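Local structure of oxidoreductase (3KA7) at residues M83-V88 with V293-V298; E312-D317 with G324-M329. The protein binds flavin-adenine dinucleotide and is probably an oxidoreductase of the flavin-containing amine oxidoreductase family. One frame throughout, in Å; residues are numbered along the deposited sequence.

In the fold
Both contacts belong to the same mixed beta-sheet, each with a side chain about 7 to 8 Å from the bound FAD at the nearest atoms. Contact 1 brings the beginning of strand 85-89 against the loop that runs into its parallel neighbour, strand 298-300, and is only partly buried. Contact 2 lies in a more enclosed place, where a short 3-10 turn after strand 307-311 folds onto the start of strand 326-334. In contact 1 two threonines and a histidine work alongside a sheet-like backbone bond; contact 2 relies more on side chains, centred on a buried glutamate. That glutamate also receives backbone N-H groups from the loop of contact 1 and so couples the two.

Contact 1: M83-V88 with V293-V298; sequences MTTVRV and VGHTGV
Thr85 and His295 reach toward each other tip to tip, OG1 of Thr85 meeting NE2 of His295 at 3.1 Å in the plane of the imidazole. The threonine can do this because its OG1 stands between the backbone N and the carbonyl carbon (chi1 60°). A second bond fixes the rotation of the ring: Gly297 N donates to His295 ND1 over 2.8 Å, also in plane, so both ring nitrogens are engaged. Val293 CG1 lies 3.6 Å above the centre of one face of His295, while the carbonyl oxygen of Met83 sits over the opposite face, nearer the rim. Glycine suits position 297, where a side chain would be pressed against His295 CE1. These residues lie at the start of a parallel strand pair, 85-89 with 298-300, within a mixed beta-sheet: Thr85 N donates 2.9 Å to Val298 O, nearly in line with the carbonyl (169°). Thr84 and Val298 behave differently, lying side by side and pointing the same way. Here the hydroxyl stands in for a backbone acceptor, Thr84 OG1 taking the N-H of Val298 at 3.1 Å, and the methyl CG2 of Thr84 packs tightly on Val298 O. A branched, apolar valine fits its buried place, where it also touches Trp161 and the FAD-binding Met56, its side chain about 8 Å from the cofactor at their nearest atoms.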
loop_
_atom_site.group_PDB
_atom_site.type_symbol
_atom_site.label_atom_id
_atom_site.label_comp_id
_atom_site.label_asym_id
_atom_site.label_seq_id
_atom_site.Cartn_x
_atom_site.Cartn_y
_atom_site.Cartn_z
HETATM N N MSE A 83 -5.805 3.977 18.292
HETATM C CA MSE A 83 -5.280 5.201 17.673
HETATM C C MSE A 83 -3.762 5.130 17.553
HETATM O O MSE A 83 -3.045 4.693 18.465
HETATM C CB MSE A 83 -5.708 6.476 18.445
HETATM C CG MSE A 83 -5.206 7.838 17.856
HETATM SE SE MSE A 83 -5.628 8.019 15.959
HETATM C CE MSE A 83 -7.590 8.061 16.084
ATOM N N THR A 84 -3.285 5.559 16.400
ATOM C CA THR A 84 -1.871 5.635 16.141
ATOM C C THR A 84 -1.208 6.633 17.082
ATOM O O THR A 84 -1.800 7.650 17.463
ATOM C CB THR A 84 -1.642 6.021 14.671
ATOM O OG1 THR A 84 -1.842 4.856 13.849
ATOM C CG2 THR A 84 -0.234 6.582 14.463
ATOM N N THR A 85 0.031 6.337 17.456
ATOM C CA THR A 85 0.805 7.238 18.283
ATOM C C THR A 85 2.063 7.691 17.560
ATOM O O THR A 85 2.402 7.166 16.489
ATOM C CB THR A 85 1.162 6.591 19.626
ATOM O OG1 THR A 85 1.934 5.401 19.396
ATOM C CG2 THR A 85 -0.126 6.209 20.369
ATOM N N VAL A 86 2.734 8.679 18.143
ATOM C CA VAL A 86 3.878 9.312 17.515
ATOM C C VAL A 86 4.956 9.530 18.554
ATOM O O VAL A 86 4.712 10.151 19.596
ATOM C CB VAL A 86 3.499 10.684 16.917
ATOM C CG1 VAL A 86 4.648 11.234 16.059
ATOM C CG2 VAL A 86 2.217 10.577 16.084
ATOM N N ARG A 87 6.160 9.059 18.246
ATOM C CA ARG A 87 7.292 9.182 19.156
ATOM C C ARG A 87 8.069 10.469 18.889
ATOM O O ARG A 87 8.529 10.716 17.768
ATOM C CB ARG A 87 8.205 7.963 19.011
ATOM C CG ARG A 87 9.265 7.862 20.079
ATOM C CD ARG A 87 9.557 6.402 20.436
ATOM N NE ARG A 87 8.410 5.759 21.069
ATOM C CZ ARG A 87 8.378 4.484 21.448
ATOM N NH1 ARG A 87 9.437 3.706 21.254
ATOM N NH2 ARG A 87 7.290 3.987 22.029
ATOM N N VAL A 88 8.212 11.293 19.925
ATOM C CA VAL A 88 8.854 12.588 19.768
ATOM C C VAL A 88 9.937 12.770 20.829
ATOM O O VAL A 88 9.962 12.051 21.827
ATOM C CB VAL A 88 7.828 13.745 19.853
ATOM C CG1 VAL A 88 6.804 13.628 18.734
ATOM C CG2 VAL A 88 7.137 13.761 21.219
ATOM N N VAL A 293 5.702 -1.783 20.493
ATOM C CA VAL A 293 4.687 -0.754 20.199
ATOM C C VAL A 293 3.596 -0.739 21.260
ATOM O O VAL A 293 3.174 0.323 21.725
ATOM C CB VAL A 293 4.032 -0.991 18.831
ATOM C CG1 VAL A 293 2.909 0.026 18.564
ATOM C CG2 VAL A 293 5.082 -0.931 17.750
ATOM N N GLY A 294 3.127 -1.927 21.618
ATOM C CA GLY A 294 2.195 -2.082 22.738
ATOM C C GLY A 294 0.736 -1.829 22.409
ATOM O O GLY A 294 -0.105 -1.788 23.304
ATOM N N HIS A 295 0.421 -1.647 21.129
ATOM C CA HIS A 295 -0.967 -1.469 20.717
ATOM C C HIS A 295 -1.155 -1.905 19.270
ATOM O O HIS A 295 -0.184 -2.253 18.587
ATOM C CB HIS A 295 -1.455 -0.021 20.933
ATOM C CG HIS A 295 -0.751 1.003 20.087
ATOM N ND1 HIS A 295 -0.963 1.125 18.728
ATOM C CD2 HIS A 295 0.132 1.975 20.417
ATOM C CE1 HIS A 295 -0.221 2.112 18.255
ATOM N NE2 HIS A 295 0.456 2.642 19.258
ATOM N N THR A 296 -2.398 -1.862 18.797
ATOM C CA THR A 296 -2.728 -2.400 17.471
ATOM C C THR A 296 -2.724 -1.380 16.337
ATOM O O THR A 296 -3.212 -1.675 15.240
ATOM C CB THR A 296 -4.103 -3.034 17.487
ATOM O OG1 THR A 296 -5.040 -2.059 17.968
ATOM C CG2 THR A 296 -4.116 -4.267 18.404
ATOM N N GLY A 297 -2.200 -0.188 16.598
ATOM C CA GLY A 297 -2.124 0.858 15.580
ATOM C C GLY A 297 -0.693 1.007 15.081
ATOM O O GLY A 297 0.091 0.051 15.115
ATOM N N VAL A 298 -0.352 2.196 14.606
ATOM C CA VAL A 298 0.997 2.458 14.128
ATOM C C VAL A 298 1.719 3.349 15.135
ATOM O O VAL A 298 1.080 4.157 15.804
ATOM C CB VAL A 298 0.954 3.157 12.754
ATOM C CG1 VAL A 298 2.360 3.523 12.282
ATOM C CG2 VAL A 298 0.231 2.259 11.720
#

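Contact 2: E312-D317 with G324-M329; sequences EVTQAD and GKHLTM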
loop_
_atom_site.group_PDB
_atom_site.type_symbol
_atom_site.label_atom_id
_atom_site.label_comp_id
_atom_site.label_asym_id
_atom_site.label_seq_id
_atom_site.Cartn_x
_atom_site.Cartn_y
_atom_site.Cartn_z
ATOM N N GLU A 312 2.810 -3.579 15.113
ATOM C CA GLU A 312 2.981 -4.776 15.924
ATOM C C GLU A 312 1.676 -5.546 15.848
ATOM O O GLU A 312 0.859 -5.504 16.774
ATOM C CB GLU A 312 3.250 -4.361 17.370
ATOM C CG GLU A 312 3.853 -5.435 18.234
ATOM C CD GLU A 312 4.539 -4.843 19.445
ATOM O OE1 GLU A 312 3.852 -4.593 20.466
ATOM O OE2 GLU A 312 5.766 -4.602 19.361
ATOM N N VAL A 313 1.453 -6.232 14.737
ATOM C CA VAL A 313 0.128 -6.774 14.475
ATOM C C VAL A 313 -0.233 -7.957 15.368
ATOM O O VAL A 313 -1.394 -8.378 15.427
ATOM C CB VAL A 313 -0.061 -7.141 12.993
ATOM C CG1 VAL A 313 0.084 -5.870 12.120
ATOM C CG2 VAL A 313 0.925 -8.220 12.574
ATOM N N THR A 314 0.765 -8.501 16.048
ATOM C CA THR A 314 0.504 -9.594 16.985
ATOM C C THR A 314 -0.272 -9.074 18.202
ATOM O O THR A 314 -0.801 -9.858 19.005
ATOM C CB THR A 314 1.804 -10.303 17.411
ATOM O OG1 THR A 314 2.831 -9.322 17.649
ATOM C CG2 THR A 314 2.269 -11.232 16.306
ATOM N N GLN A 315 -0.339 -7.756 18.351
ATOM C CA GLN A 315 -1.238 -7.167 19.347
ATOM C C GLN A 315 -2.692 -7.514 19.024
ATOM O O GLN A 315 -3.537 -7.618 19.924
ATOM C CB GLN A 315 -1.045 -5.655 19.436
ATOM C CG GLN A 315 0.319 -5.268 20.002
ATOM C CD GLN A 315 0.404 -5.495 21.508
ATOM O OE1 GLN A 315 -0.620 -5.648 22.175
ATOM N NE2 GLN A 315 1.624 -5.520 22.044
ATOM N N ALA A 316 -2.978 -7.724 17.741
ATOM C CA ALA A 316 -4.322 -8.030 17.280
ATOM C C ALA A 316 -4.487 -9.532 17.016
ATOM O O ALA A 316 -5.522 -10.117 17.343
ATOM C CB ALA A 316 -4.652 -7.215 16.013
ATOM N N ASP A 317 -3.467 -10.158 16.431
ATOM C CA ASP A 317 -3.533 -11.593 16.126
ATOM C C ASP A 317 -2.256 -12.278 16.568
ATOM O O ASP A 317 -1.257 -12.291 15.847
ATOM C CB ASP A 317 -3.803 -11.847 14.645
ATOM C CG ASP A 317 -4.049 -13.321 14.342
ATOM O OD1 ASP A 317 -3.920 -14.162 15.269
ATOM O OD2 ASP A 317 -4.380 -13.645 13.181
ATOM N N GLY A 324 4.851 -16.133 23.254
ATOM C CA GLY A 324 5.768 -15.249 23.976
ATOM C C GLY A 324 6.624 -14.377 23.072
ATOM O O GLY A 324 7.683 -13.882 23.480
ATOM N N LYS A 325 6.187 -14.203 21.830
ATOM C CA LYS A 325 6.910 -13.327 20.913
ATOM C C LYS A 325 5.936 -12.335 20.303
ATOM O O LYS A 325 4.746 -12.626 20.181
ATOM C CB LYS A 325 7.582 -14.133 19.791
ATOM C CG LYS A 325 8.709 -15.060 20.248
ATOM C CD LYS A 325 9.772 -14.307 21.023
ATOM C CE LYS A 325 10.806 -15.260 21.615
ATOM N NZ LYS A 325 11.582 -15.976 20.560
ATOM N N HIS A 326 6.438 -11.160 19.940
ATOM C CA HIS A 326 5.663 -10.231 19.123
ATOM C C HIS A 326 6.361 -10.058 17.776
ATOM O O HIS A 326 7.579 -10.207 17.669
ATOM C CB HIS A 326 5.512 -8.864 19.804
ATOM C CG HIS A 326 4.365 -8.791 20.765
ATOM N ND1 HIS A 326 3.049 -8.855 20.360
ATOM C CD2 HIS A 326 4.339 -8.670 22.115
ATOM C CE1 HIS A 326 2.259 -8.774 21.415
ATOM N NE2 HIS A 326 3.016 -8.650 22.493
ATOM N N LEU A 327 5.570 -9.767 16.752
ATOM C CA LEU A 327 6.108 -9.423 15.441
ATOM C C LEU A 327 6.011 -7.920 15.298
ATOM O O LEU A 327 4.912 -7.372 15.246
ATOM C CB LEU A 327 5.290 -10.094 14.343
ATOM C CG LEU A 327 5.639 -9.758 12.887
ATOM C CD1 LEU A 327 7.148 -9.933 12.595
ATOM C CD2 LEU A 327 4.780 -10.586 11.929
ATOM N N THR A 328 7.157 -7.264 15.243
ATOM C CA THR A 328 7.201 -5.813 15.118
ATOM C C THR A 328 7.868 -5.503 13.788
ATOM O O THR A 328 8.992 -5.951 13.534
ATOM C CB THR A 328 8.003 -5.199 16.258
ATOM O OG1 THR A 328 7.486 -5.675 17.509
ATOM C CG2 THR A 328 7.936 -3.660 16.216
HETATM N N MSE A 329 7.159 -4.762 12.935
HETATM C CA MSE A 329 7.656 -4.446 11.591
HETATM C C MSE A 329 7.833 -2.945 11.384
HETATM O O MSE A 329 6.951 -2.155 11.720
HETATM C CB MSE A 329 6.750 -5.055 10.518
HETATM C CG MSE A 329 6.714 -6.578 10.589
HETATM SE SE MSE A 329 5.668 -7.374 9.174
HETATM C CE MSE A 329 3.939 -6.723 9.641
HETATM O O HOH W 1 3.810 -6.187 12.882
#
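Thr314 OG1 is hydrogen-bonded to His326 ND1 at 2.8 Å and accepts the N-H of Leu327 at 2.9 Å. A short hydroxyl side chain directed at the strand suits so close a fit, and its methyl CG2 packs on Leu327 CB. The same histidine is flanked on one face by flat groups: the Glu312 carboxylate stacks there with its plane 18° from the ring and OE1 over the centre; Gln315 bends at chi2 (-74°), which turns CD back toward the ring, and its amide lies over the same face, NE2 3.4 Å from His326 CE1. Gln315 NE2 in turn donates to Glu312 OE1, while Thr328 OG1 gives its hydrogen to the anti lone pair of Glu312 OE2 at 2.7 Å. These bonds fasten Glu312 and the 3-10 turn 313-315, in the loop between antiparallel strands 307-311 and 326-334, to the start of the second strand. Glu312 OE1 and OE2 also accept N-H groups from Leu292, Val293 and Gly294; if Glu312 is ionised, as its several donors would favour, its charge may slightly favour a protonated His326. An alanine in place of Glu312 would probably leave these N-H groups, the Thr328 hydroxyl and the Gln315 amide without their acceptor, and uncover part of the His326 ring face. Beyond Glu312 the fit is looser. Val313 N and Leu327 O stand 3.7 Å apart and are bridged by a water, and Val313 CG2 only just reaches CE of the selenomethionine Met329, at 4.5 Å. Met329 also packs on Phe54 of the FAD site.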